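Local coordinates for protein L-Ala-D/L-Glu epimerase, a muconate lactonizing enzyme (Klebsiella pneumoniae subsp. pneumoniae MGH 78578, PDB 3FCP) that belongs to the muconate lactonizing enzyme family of the enolase superfamily and holds a magnesium ion in its barrel domain, at residues Arg174-Asp179 and Gly209-Arg214; Trp204-Gly209 and Ala230-Ala235; Ala234-Leu239 and Thr245-Asp250; Gln261-Gly266 and Ala294-Tyr299. All coordinates share one frame; numbering follows the deposited sequence.

How the contacts relate
All four contacts lie in the TIM-barrel-like C-terminal domain. Contact 1 joins helices 176-189 and 206-218 and is partly buried, with an exposed lysine at its margin. Contacts 2, 3 and 4 are buried. Contacts 1 and 2 share helix 206-218, and contacts 2 and 3 share helix 233-242, so these three form a chain of neighbours. Contact 3 packs helix 233-242 on strand 246-249, which leads to the magnesium site. Contact 4 uses the end of helix 256-264, and its Leu262 meets Val237 of contact 3. Every interface is largely apolar. Polar bonds lie around them: at a helix start in contact 1, helix caps in contact 2, metal coordination in contact 3, Schellman turns in contact 4.

Contact 1 of 4, residues Arg174-Asp179 and Gly209-Arg214; sequences RELATD and GAKGCR
Leu176 turns its CG anti to the backbone N (chi1 -178°), and this sends both methyls of the branch toward helix 206-218. Lys211 runs fully extended from the other side, so its aliphatic stem passes at a slant to the leucine branch. Leu176 CD2 rests 3.8 Å from Lys211 CD and also touches CG. The second methyl, Leu176 CD1, lies 3.9 Å from Gly212 CA. Gly212 has no side chain, and the methyl comes right up to the helix backbone.

Leu176 begins its helix, just after the N-cap residue Glu175. The carbonyl Glu175 O takes two donors. Thr178 OG1 lies 2.6 Å from Glu175 O, tilted 16° from the carbonyl plane, and Asp179 N lies 3.0 Å from it. Asp179 OD2 in turn accepts from Gly172 N and, weakly, from Arg174 N, which ties the helix start to the preceding loop. Leu176 also packs on Trp204.

The contact is van der Waals in kind. Lysine serves here through its methylenes CG and CD. The two helices are therefore joined by a small apolar patch at a partly exposed place.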
loop_
_atom_site.group_PDB
_atom_site.type_symbol
_atom_site.label_atom_id
_atom_site.label_comp_id
_atom_site.label_asym_id
_atom_site.label_seq_id
_atom_site.Cartn_x
_atom_site.Cartn_y
_atom_site.Cartn_z
ATOM N N ARG A 174 -2.046 -36.078 8.927
ATOM C CA ARG A 174 -0.767 -36.697 9.250
ATOM C C ARG A 174 0.377 -35.701 9.088
ATOM O O ARG A 174 0.155 -34.545 8.730
ATOM C CB ARG A 174 -0.533 -37.907 8.345
ATOM C CG ARG A 174 -1.563 -39.013 8.512
ATOM C CD ARG A 174 -1.225 -40.206 7.636
ATOM N NE ARG A 174 -2.109 -41.344 7.878
ATOM C CZ ARG A 174 -3.403 -41.375 7.571
ATOM N NH1 ARG A 174 -3.983 -40.323 7.004
ATOM N NH2 ARG A 174 -4.118 -42.461 7.832
ATOM N N GLU A 175 1.600 -36.147 9.370
ATOM C CA GLU A 175 2.770 -35.286 9.233
ATOM C C GLU A 175 2.873 -34.888 7.766
ATOM O O GLU A 175 2.474 -35.651 6.886
ATOM C CB GLU A 175 4.038 -36.029 9.668
ATOM C CG GLU A 175 4.056 -36.417 11.137
ATOM C CD GLU A 175 4.098 -35.211 12.058
ATOM O OE1 GLU A 175 4.002 -35.396 13.291
ATOM O OE2 GLU A 175 4.233 -34.074 11.554
ATOM N N LEU A 176 3.405 -33.698 7.504
ATOM C CA LEU A 176 3.527 -33.211 6.133
ATOM C C LEU A 176 4.205 -34.203 5.192
ATOM O O LEU A 176 3.684 -34.502 4.115
ATOM C CB LEU A 176 4.284 -31.877 6.105
ATOM C CG LEU A 176 4.455 -31.224 4.725
ATOM C CD1 LEU A 176 3.091 -31.027 4.059
ATOM C CD2 LEU A 176 5.173 -29.892 4.878
ATOM N N ALA A 177 5.366 -34.709 5.598
ATOM C CA ALA A 177 6.112 -35.653 4.777
ATOM C C ALA A 177 5.244 -36.839 4.384
ATOM O O ALA A 177 5.253 -37.265 3.230
ATOM C CB ALA A 177 7.364 -36.136 5.528
ATOM N N THR A 178 4.485 -37.366 5.339
ATOM C CA THR A 178 3.633 -38.509 5.048
ATOM C C THR A 178 2.508 -38.133 4.086
ATOM O O THR A 178 2.267 -38.848 3.112
ATOM C CB THR A 178 3.045 -39.129 6.341
ATOM O OG1 THR A 178 2.093 -38.235 6.925
ATOM C CG2 THR A 178 4.147 -39.389 7.344
ATOM N N ASP A 179 1.827 -37.015 4.338
ATOM C CA ASP A 179 0.748 -36.595 3.447
ATOM C C ASP A 179 1.251 -36.302 2.037
ATOM O O ASP A 179 0.548 -36.570 1.062
ATOM C CB ASP A 179 0.013 -35.358 3.988
ATOM C CG ASP A 179 -1.072 -35.710 4.998
ATOM O OD1 ASP A 179 -1.666 -36.804 4.883
ATOM O OD2 ASP A 179 -1.348 -34.889 5.898
ATOM N N GLY A 209 2.170 -24.762 5.440
ATOM C CA GLY A 209 1.405 -24.503 4.232
ATOM C C GLY A 209 2.254 -24.056 3.054
ATOM O O GLY A 209 2.042 -24.510 1.922
ATOM N N ALA A 210 3.208 -23.162 3.306
ATOM C CA ALA A 210 4.083 -22.680 2.241
ATOM C C ALA A 210 4.868 -23.854 1.659
ATOM O O ALA A 210 4.915 -24.046 0.443
ATOM C CB ALA A 210 5.042 -21.621 2.780
ATOM N N LYS A 211 5.478 -24.643 2.535
ATOM C CA LYS A 211 6.259 -25.794 2.094
ATOM C C LYS A 211 5.370 -26.829 1.402
ATOM O O LYS A 211 5.686 -27.304 0.309
ATOM C CB LYS A 211 6.963 -26.436 3.296
ATOM C CG LYS A 211 7.853 -27.612 2.930
ATOM C CD LYS A 211 8.490 -28.234 4.168
ATOM C CE LYS A 211 9.367 -29.420 3.788
ATOM N NZ LYS A 211 9.906 -30.110 4.996
ATOM N N GLY A 212 4.255 -27.169 2.046
ATOM C CA GLY A 212 3.341 -28.148 1.484
ATOM C C GLY A 212 2.778 -27.718 0.140
ATOM O O GLY A 212 2.791 -28.484 -0.823
ATOM N N CYS A 213 2.287 -26.488 0.059
ATOM C CA CYS A 213 1.725 -26.009 -1.200
ATOM C C CYS A 213 2.740 -25.972 -2.341
ATOM O O CYS A 213 2.392 -26.273 -3.483
ATOM C CB CYS A 213 1.091 -24.626 -1.012
ATOM S SG CYS A 213 -0.495 -24.695 -0.135
ATOM N N ARG A 214 3.984 -25.600 -2.048
ATOM C CA ARG A 214 5.009 -25.569 -3.095
ATOM C C ARG A 214 5.227 -26.976 -3.647
ATOM O O ARG A 214 5.311 -27.173 -4.855
ATOM C CB ARG A 214 6.341 -25.016 -2.557
ATOM C CG ARG A 214 6.424 -23.492 -2.518
ATOM C CD ARG A 214 7.851 -23.026 -2.242
ATOM N NE ARG A 214 8.288 -23.378 -0.891
ATOM C CZ ARG A 214 8.137 -22.595 0.172
ATOM N NH1 ARG A 214 7.565 -21.401 0.041
ATOM N NH2 ARG A 214 8.542 -23.010 1.369
#

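Contact 2 of 4, residues Trp204-Gly209 and Ala230-Ala235; sequences WDAATG and AHDNAA
Ala206 CB faces Ala235 CB at 4.4 Å, and this methyl pair is the centre of the contact. Asp232 OD2 lies at a similar distance, 4.3 Å from Ala206 CB. All three residues sit at or next to the first turns of their helices.

The next shell fixes those turns. Asp205 is the N-cap of helix 206-218. Its OD2 accepts from Thr208 N at 2.8 Å, with a nearly straight N-H line of 165°. The donor meets OD2 from above the carboxylate plane. Asp232 caps helix 233-242 with a more bent bond, 146° at the hydrogen: its OD1 accepts from Ala235 N at 3.0 Å, again from above the plane. Thr208 also lays CG2 over one face of the Trp204 ring, 3.5 Å above it and offset toward the rim.

Further out, a second subunit covers the contact. Its Thr268 packs on Ala206 and its Gly295 on Asp232. Trp204 reaches Leu176 of helix 176-189 on the flank. The contact thus joins the N-terminal ends of two successive outer helices, one following strand 195-199 and the other following strand 223-225.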
loop_
_atom_site.group_PDB
_atom_site.type_symbol
_atom_site.label_atom_id
_atom_site.label_comp_id
_atom_site.label_asym_id
_atom_site.label_seq_id
_atom_site.Cartn_x
_atom_site.Cartn_y
_atom_site.Cartn_z
ATOM N N TRP A 204 -3.095 -26.872 8.022
ATOM C CA TRP A 204 -1.738 -26.345 8.082
ATOM C C TRP A 204 -1.496 -24.947 8.609
ATOM O O TRP A 204 -2.257 -24.018 8.350
ATOM C CB TRP A 204 -1.069 -26.431 6.708
ATOM C CG TRP A 204 -0.884 -27.821 6.184
ATOM C CD1 TRP A 204 -0.830 -28.979 6.909
ATOM C CD2 TRP A 204 -0.665 -28.191 4.820
ATOM N NE1 TRP A 204 -0.588 -30.049 6.079
ATOM C CE2 TRP A 204 -0.483 -29.594 4.791
ATOM C CE3 TRP A 204 -0.601 -27.474 3.617
ATOM C CZ2 TRP A 204 -0.240 -30.292 3.605
ATOM C CZ3 TRP A 204 -0.359 -28.166 2.440
ATOM C CH2 TRP A 204 -0.182 -29.563 2.443
ATOM N N ASP A 205 -0.398 -24.818 9.343
ATOM C CA ASP A 205 0.039 -23.535 9.861
ATOM C C ASP A 205 0.673 -22.887 8.628
ATOM O O ASP A 205 0.911 -23.566 7.624
ATOM C CB ASP A 205 1.106 -23.732 10.937
ATOM C CG ASP A 205 2.278 -24.561 10.438
ATOM O OD1 ASP A 205 2.171 -25.803 10.445
ATOM O OD2 ASP A 205 3.298 -23.974 10.021
ATOM N N ALA A 206 0.963 -21.595 8.710
ATOM C CA ALA A 206 1.549 -20.847 7.598
ATOM C C ALA A 206 2.852 -21.414 7.028
ATOM O O ALA A 206 3.031 -21.471 5.809
ATOM C CB ALA A 206 1.760 -19.392 8.014
ATOM N N ALA A 207 3.765 -21.824 7.901
ATOM C CA ALA A 207 5.050 -22.370 7.460
ATOM C C ALA A 207 4.880 -23.726 6.762
ATOM O O ALA A 207 5.455 -23.973 5.702
ATOM C CB ALA A 207 6.004 -22.496 8.664
ATOM N N THR A 208 4.083 -24.601 7.364
ATOM C CA THR A 208 3.823 -25.914 6.792
ATOM C C THR A 208 3.080 -25.729 5.469
ATOM O O THR A 208 3.326 -26.440 4.500
ATOM C CB THR A 208 2.961 -26.759 7.752
ATOM O OG1 THR A 208 3.678 -26.954 8.980
ATOM C CG2 THR A 208 2.618 -28.115 7.130
ATOM N N GLY A 209 2.170 -24.762 5.440
ATOM C CA GLY A 209 1.405 -24.503 4.232
ATOM C C GLY A 209 2.254 -24.056 3.054
ATOM O O GLY A 209 2.042 -24.510 1.922
ATOM N N ALA A 230 -8.977 -20.514 8.505
ATOM C CA ALA A 230 -9.804 -19.385 8.105
ATOM C C ALA A 230 -9.497 -18.237 9.070
ATOM O O ALA A 230 -9.987 -17.126 8.901
ATOM C CB ALA A 230 -11.288 -19.763 8.165
ATOM N N HIS A 231 -8.689 -18.524 10.090
ATOM C CA HIS A 231 -8.267 -17.517 11.065
ATOM C C HIS A 231 -7.107 -16.738 10.444
ATOM O O HIS A 231 -6.699 -15.694 10.950
ATOM C CB HIS A 231 -7.764 -18.182 12.354
ATOM C CG HIS A 231 -8.850 -18.731 13.224
ATOM N ND1 HIS A 231 -8.627 -19.726 14.152
ATOM C CD2 HIS A 231 -10.162 -18.410 13.325
ATOM C CE1 HIS A 231 -9.754 -19.997 14.785
ATOM N NE2 HIS A 231 -10.701 -19.211 14.303
ATOM N N ASP A 232 -6.572 -17.263 9.346
ATOM C CA ASP A 232 -5.450 -16.624 8.679
ATOM C C ASP A 232 -5.682 -16.411 7.181
ATOM O O ASP A 232 -4.990 -16.999 6.344
ATOM C CB ASP A 232 -4.181 -17.462 8.894
ATOM C CG ASP A 232 -2.906 -16.663 8.701
ATOM O OD1 ASP A 232 -2.982 -15.496 8.242
ATOM O OD2 ASP A 232 -1.819 -17.209 9.011
ATOM N N ASN A 233 -6.663 -15.578 6.842
ATOM C CA ASN A 233 -6.926 -15.273 5.434
ATOM C C ASN A 233 -5.694 -14.576 4.856
ATOM O O ASN A 233 -5.441 -14.632 3.652
ATOM C CB ASN A 233 -8.142 -14.350 5.289
ATOM C CG ASN A 233 -9.459 -15.078 5.461
ATOM O OD1 ASN A 233 -10.516 -14.450 5.515
ATOM N ND2 ASN A 233 -9.409 -16.405 5.536
ATOM N N ALA A 234 -4.921 -13.915 5.713
ATOM C CA ALA A 234 -3.722 -13.236 5.241
ATOM C C ALA A 234 -2.786 -14.261 4.600
ATOM O O ALA A 234 -2.221 -14.014 3.534
ATOM C CB ALA A 234 -3.019 -12.523 6.398
ATOM N N ALA A 235 -2.634 -15.418 5.242
ATOM C CA ALA A 235 -1.776 -16.476 4.703
ATOM C C ALA A 235 -2.372 -17.039 3.409
ATOM O O ALA A 235 -1.642 -17.317 2.450
ATOM C CB ALA A 235 -1.609 -17.600 5.729
#

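Contact 3 of 4, residues Ala234-Leu239 and Thr245-Asp250; sequences AALVRL and TAILAD. With MG (magnesium ion), chain I.
The backbone turn carrying Leu236 and Leu239, in segment 234-239 of helix 233-242, lies 9.6 Å from strand 246-249, axis to axis, where Ile247 and Ala249 meet it. The two run nearly antiparallel, at 154°. The nearest CA pairs are Leu236 with Ala249 and Leu239 with Ile247, so the pairing runs in opposite chain directions, as the antiparallel axes require.

Leu236 and Ile247 carry most of the contact. Leu236 has its CG anti to the backbone N (chi1 -174°), which carries the branch over to the strand and splits its methyls between two residues. Leu236 CD1 lies 3.7 Å from Ile247 CG2, and Leu236 CD2 lies 4.0 Å from Ala249 CB. The Leu236 and Ile247 side chains slide past each other in opposite directions. Leu239 adds a looser backbone touch, its C being 4.4 Å from Ile247 CG1. Leu262 of helix 256-264 packs on both Leu236 and Ala249.

Asp250 follows the strand and turns its carboxylate away from the helix. Asp250 OD2 binds the magnesium ion at 2.3 Å. Asn201, Glu251 and three waters complete the ligand set. Asp250 OD1 forms a salt bridge with Lys277, and OD2 a hydrogen bond with Lys274.

This is the second half of a beta-alpha-beta unit, strand 223-225, helix 233-242 and strand 246-249. Metal ligands just past the strand ends are characteristic of the enolase-superfamily barrel.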
loop_
_atom_site.group_PDB
_atom_site.type_symbol
_atom_site.label_atom_id
_atom_site.label_comp_id
_atom_site.label_asym_id
_atom_site.label_seq_id
_atom_site.Cartn_x
_atom_site.Cartn_y
_atom_site.Cartn_z
ATOM N N ALA A 234 -4.921 -13.915 5.713
ATOM C CA ALA A 234 -3.722 -13.236 5.241
ATOM C C ALA A 234 -2.786 -14.261 4.600
ATOM O O ALA A 234 -2.221 -14.014 3.534
ATOM C CB ALA A 234 -3.019 -12.523 6.398
ATOM N N ALA A 235 -2.634 -15.418 5.242
ATOM C CA ALA A 235 -1.776 -16.476 4.703
ATOM C C ALA A 235 -2.372 -17.039 3.409
ATOM O O ALA A 235 -1.642 -17.317 2.450
ATOM C CB ALA A 235 -1.609 -17.600 5.729
ATOM N N LEU A 236 -3.694 -17.210 3.389
ATOM C CA LEU A 236 -4.371 -17.742 2.209
ATOM C C LEU A 236 -4.088 -16.840 1.003
ATOM O O LEU A 236 -3.768 -17.319 -0.080
ATOM C CB LEU A 236 -5.885 -17.833 2.440
ATOM C CG LEU A 236 -6.659 -18.519 1.307
ATOM C CD1 LEU A 236 -6.274 -19.999 1.268
ATOM C CD2 LEU A 236 -8.160 -18.384 1.525
ATOM N N VAL A 237 -4.207 -15.532 1.198
ATOM C CA VAL A 237 -3.948 -14.578 0.127
ATOM C C VAL A 237 -2.506 -14.649 -0.357
ATOM O O VAL A 237 -2.250 -14.663 -1.563
ATOM C CB VAL A 237 -4.241 -13.130 0.586
ATOM C CG1 VAL A 237 -3.774 -12.135 -0.472
ATOM C CG2 VAL A 237 -5.743 -12.972 0.849
ATOM N N ARG A 238 -1.566 -14.686 0.586
ATOM C CA ARG A 238 -0.149 -14.748 0.247
ATOM C C ARG A 238 0.138 -16.013 -0.566
ATOM O O ARG A 238 0.824 -15.967 -1.590
ATOM C CB ARG A 238 0.702 -14.734 1.525
ATOM C CG ARG A 238 2.209 -14.782 1.276
ATOM C CD ARG A 238 3.009 -14.670 2.581
ATOM N NE ARG A 238 2.673 -15.711 3.549
ATOM C CZ ARG A 238 2.052 -15.487 4.703
ATOM N NH1 ARG A 238 1.703 -14.251 5.038
ATOM N NH2 ARG A 238 1.764 -16.498 5.514
ATOM N N LEU A 239 -0.399 -17.136 -0.111
ATOM C CA LEU A 239 -0.205 -18.396 -0.815
ATOM C C LEU A 239 -0.789 -18.321 -2.232
ATOM O O LEU A 239 -0.154 -18.759 -3.184
ATOM C CB LEU A 239 -0.853 -19.540 -0.029
ATOM C CG LEU A 239 -0.171 -19.861 1.306
ATOM C CD1 LEU A 239 -1.069 -20.740 2.154
ATOM C CD2 LEU A 239 1.173 -20.544 1.036
ATOM N N THR A 245 0.080 -23.028 -8.540
ATOM C CA THR A 245 -1.081 -23.822 -8.886
ATOM C C THR A 245 -2.268 -23.105 -8.255
ATOM O O THR A 245 -2.082 -22.177 -7.469
ATOM C CB THR A 245 -1.001 -25.290 -8.412
ATOM O OG1 THR A 245 -1.989 -26.044 -9.122
ATOM C CG2 THR A 245 -1.266 -25.422 -6.917
ATOM N N ALA A 246 -3.478 -23.514 -8.605
ATOM C CA ALA A 246 -4.676 -22.862 -8.085
ATOM C C ALA A 246 -5.028 -23.165 -6.628
ATOM O O ALA A 246 -4.858 -24.287 -6.152
ATOM C CB ALA A 246 -5.867 -23.198 -8.985
ATOM N N ILE A 247 -5.532 -22.143 -5.936
ATOM C CA ILE A 247 -5.962 -22.255 -4.546
ATOM C C ILE A 247 -7.491 -22.136 -4.503
ATOM O O ILE A 247 -8.075 -21.258 -5.149
ATOM C CB ILE A 247 -5.355 -21.128 -3.652
ATOM C CG1 ILE A 247 -3.822 -21.161 -3.714
ATOM C CG2 ILE A 247 -5.821 -21.298 -2.213
ATOM C CD1 ILE A 247 -3.210 -22.522 -3.400
ATOM N N LEU A 248 -8.126 -23.019 -3.745
ATOM C CA LEU A 248 -9.577 -23.039 -3.595
ATOM C C LEU A 248 -9.924 -22.619 -2.162
ATOM O O LEU A 248 -9.489 -23.252 -1.201
ATOM C CB LEU A 248 -10.108 -24.459 -3.838
ATOM C CG LEU A 248 -11.514 -24.730 -4.401
ATOM C CD1 LEU A 248 -12.133 -25.885 -3.618
ATOM C CD2 LEU A 248 -12.407 -23.495 -4.362
ATOM N N ALA A 249 -10.695 -21.549 -2.017
ATOM C CA ALA A 249 -11.090 -21.097 -0.689
ATOM C C ALA A 249 -12.380 -21.807 -0.260
ATOM O O ALA A 249 -13.319 -21.920 -1.051
ATOM C CB ALA A 249 -11.304 -19.584 -0.699
ATOM N N ASP A 250 -12.423 -22.303 0.973
ATOM C CA ASP A 250 -13.636 -22.954 1.471
ATOM C C ASP A 250 -14.110 -22.213 2.716
ATOM O O ASP A 250 -14.875 -21.255 2.606
ATOM C CB ASP A 250 -13.405 -24.447 1.788
ATOM C CG ASP A 250 -14.694 -25.166 2.222
ATOM O OD1 ASP A 250 -15.783 -24.546 2.164
ATOM O OD2 ASP A 250 -14.625 -26.354 2.618
HETATM MG MG MG I . -13.573 -27.479 4.343
HETATM O O HOH W 1 -11.766 -27.298 2.613
HETATM O O HOH W 2 -13.215 -29.752 3.552
HETATM O O HOH W 3 -15.767 -28.726 4.895
#

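Contact 4 of 4, residues Gln261-Gly266 and Ala294-Tyr299; sequences QLAQQG and AGIGLY
Ala263 meets Ala294 and Ile296 mainly through methyl groups, with no flat group of either segment at the interface. Tyr271, on strand 270-273, borders it and is met by both Ala263 and Ile296. Tyr260 of a fourth subunit packs on Ala263 and Ala294. The setting is the outer layer of the TIM-barrel-like domain, where helix 256-264 lies beside the turn between helix 283-294 and strand 297-300.

Both helices close with a Schellman motif. Gly266 follows the first helix, at a phi of 112°, and its N donates to Ala263 O at 2.9 Å. Gly295 follows the second, also with positive phi. That turn places Ala294 before it and Ile296 after it, and both direct their CB toward Ala263. Beyond it, Gly297 bonds through its backbone to Gly269 and Tyr271, which fixes the start of the strand in the sheet.

Ala263 CB lies 3.7 Å from Ala294 CB. Ile296 stretches its longer branch, with CG1 anti to the carbonyl carbon and CD1 extended at chi2 165°. Its CD1 therefore ends against the helix, 4.0 Å from Ala263 CA and a tight 3.5 Å from Ala263 CB.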
loop_
_atom_site.group_PDB
_atom_site.type_symbol
_atom_site.label_atom_id
_atom_site.label_comp_id
_atom_site.label_asym_id
_atom_site.label_seq_id
_atom_site.Cartn_x
_atom_site.Cartn_y
_atom_site.Cartn_z
ATOM N N GLN A 261 -14.676 -9.294 0.429
ATOM C CA GLN A 261 -13.529 -8.975 1.278
ATOM C C GLN A 261 -12.250 -9.715 0.865
ATOM O O GLN A 261 -11.189 -9.104 0.722
ATOM C CB GLN A 261 -13.871 -9.284 2.738
ATOM C CG GLN A 261 -14.882 -8.324 3.346
ATOM C CD GLN A 261 -15.462 -8.828 4.664
ATOM O OE1 GLN A 261 -14.768 -9.488 5.446
ATOM N NE2 GLN A 261 -16.730 -8.506 4.922
ATOM N N LEU A 262 -12.346 -11.024 0.675
ATOM C CA LEU A 262 -11.180 -11.821 0.284
ATOM C C LEU A 262 -10.611 -11.366 -1.066
ATOM O O LEU A 262 -9.402 -11.207 -1.221
ATOM C CB LEU A 262 -11.554 -13.300 0.191
ATOM C CG LEU A 262 -10.717 -14.354 0.921
ATOM C CD1 LEU A 262 -10.919 -15.692 0.210
ATOM C CD2 LEU A 262 -9.241 -13.987 0.944
ATOM N N ALA A 263 -11.488 -11.173 -2.045
ATOM C CA ALA A 263 -11.068 -10.740 -3.375
ATOM C C ALA A 263 -10.364 -9.372 -3.315
ATOM O O ALA A 263 -9.307 -9.170 -3.915
ATOM C CB ALA A 263 -12.289 -10.672 -4.302
ATOM N N GLN A 264 -10.958 -8.442 -2.578
ATOM C CA GLN A 264 -10.415 -7.094 -2.434
ATOM C C GLN A 264 -9.023 -7.165 -1.802
ATOM O O GLN A 264 -8.134 -6.375 -2.119
ATOM C CB GLN A 264 -11.379 -6.264 -1.565
ATOM C CG GLN A 264 -10.965 -4.825 -1.291
ATOM C CD GLN A 264 -9.836 -4.713 -0.287
ATOM O OE1 GLN A 264 -9.931 -5.217 0.829
ATOM N NE2 GLN A 264 -8.758 -4.049 -0.684
ATOM N N GLN A 265 -8.842 -8.141 -0.923
ATOM C CA GLN A 265 -7.581 -8.343 -0.228
ATOM C C GLN A 265 -6.484 -8.837 -1.175
ATOM O O GLN A 265 -5.301 -8.793 -0.837
ATOM C CB GLN A 265 -7.791 -9.346 0.897
ATOM C CG GLN A 265 -6.836 -9.211 2.058
ATOM C CD GLN A 265 -7.216 -10.132 3.201
ATOM O OE1 GLN A 265 -8.396 -10.228 3.566
ATOM N NE2 GLN A 265 -6.224 -10.811 3.778
ATOM N N GLY A 266 -6.881 -9.314 -2.354
ATOM C CA GLY A 266 -5.908 -9.785 -3.325
ATOM C C GLY A 266 -5.904 -11.280 -3.605
ATOM O O GLY A 266 -5.046 -11.773 -4.339
ATOM N N ALA A 294 -14.971 -10.307 -9.746
ATOM C CA ALA A 294 -13.576 -10.186 -9.329
ATOM C C ALA A 294 -12.587 -11.094 -10.071
ATOM O O ALA A 294 -11.389 -11.057 -9.786
ATOM C CB ALA A 294 -13.469 -10.445 -7.831
ATOM N N GLY A 295 -13.079 -11.914 -10.998
ATOM C CA GLY A 295 -12.193 -12.810 -11.736
ATOM C C GLY A 295 -11.827 -14.084 -10.981
ATOM O O GLY A 295 -10.825 -14.737 -11.289
ATOM N N ILE A 296 -12.637 -14.439 -9.988
ATOM C CA ILE A 296 -12.415 -15.636 -9.177
ATOM C C ILE A 296 -13.272 -16.797 -9.700
ATOM O O ILE A 296 -14.471 -16.636 -9.945
ATOM C CB ILE A 296 -12.730 -15.319 -7.693
ATOM C CG1 ILE A 296 -11.607 -14.432 -7.126
ATOM C CG2 ILE A 296 -12.910 -16.607 -6.874
ATOM C CD1 ILE A 296 -11.958 -13.751 -5.824
ATOM N N GLY A 297 -12.637 -17.956 -9.893
ATOM C CA GLY A 297 -13.327 -19.133 -10.405
ATOM C C GLY A 297 -14.343 -19.753 -9.458
ATOM O O GLY A 297 -14.330 -19.480 -8.251
ATOM N N LEU A 298 -15.202 -20.615 -9.999
ATOM C CA LEU A 298 -16.260 -21.248 -9.218
ATOM C C LEU A 298 -16.179 -22.772 -9.127
ATOM O O LEU A 298 -15.749 -23.447 -10.069
ATOM C CB LEU A 298 -17.627 -20.841 -9.788
ATOM C CG LEU A 298 -17.869 -19.335 -9.970
ATOM C CD1 LEU A 298 -19.241 -19.098 -10.609
ATOM C CD2 LEU A 298 -17.784 -18.632 -8.630
ATOM N N TYR A 299 -16.631 -23.293 -7.989
ATOM C CA TYR A 299 -16.647 -24.725 -7.680
ATOM C C TYR A 299 -17.934 -25.028 -6.900
ATOM O O TYR A 299 -18.302 -24.275 -5.989
ATOM C CB TYR A 299 -15.426 -25.075 -6.813
ATOM C CG TYR A 299 -15.319 -26.512 -6.334
ATOM C CD1 TYR A 299 -15.046 -27.555 -7.225
ATOM C CD2 TYR A 299 -15.373 -26.814 -4.967
ATOM C CE1 TYR A 299 -14.813 -28.854 -6.765
ATOM C CE2 TYR A 299 -15.142 -28.106 -4.499
ATOM C CZ TYR A 299 -14.853 -29.116 -5.403
ATOM O OH TYR A 299 -14.539 -30.371 -4.934
#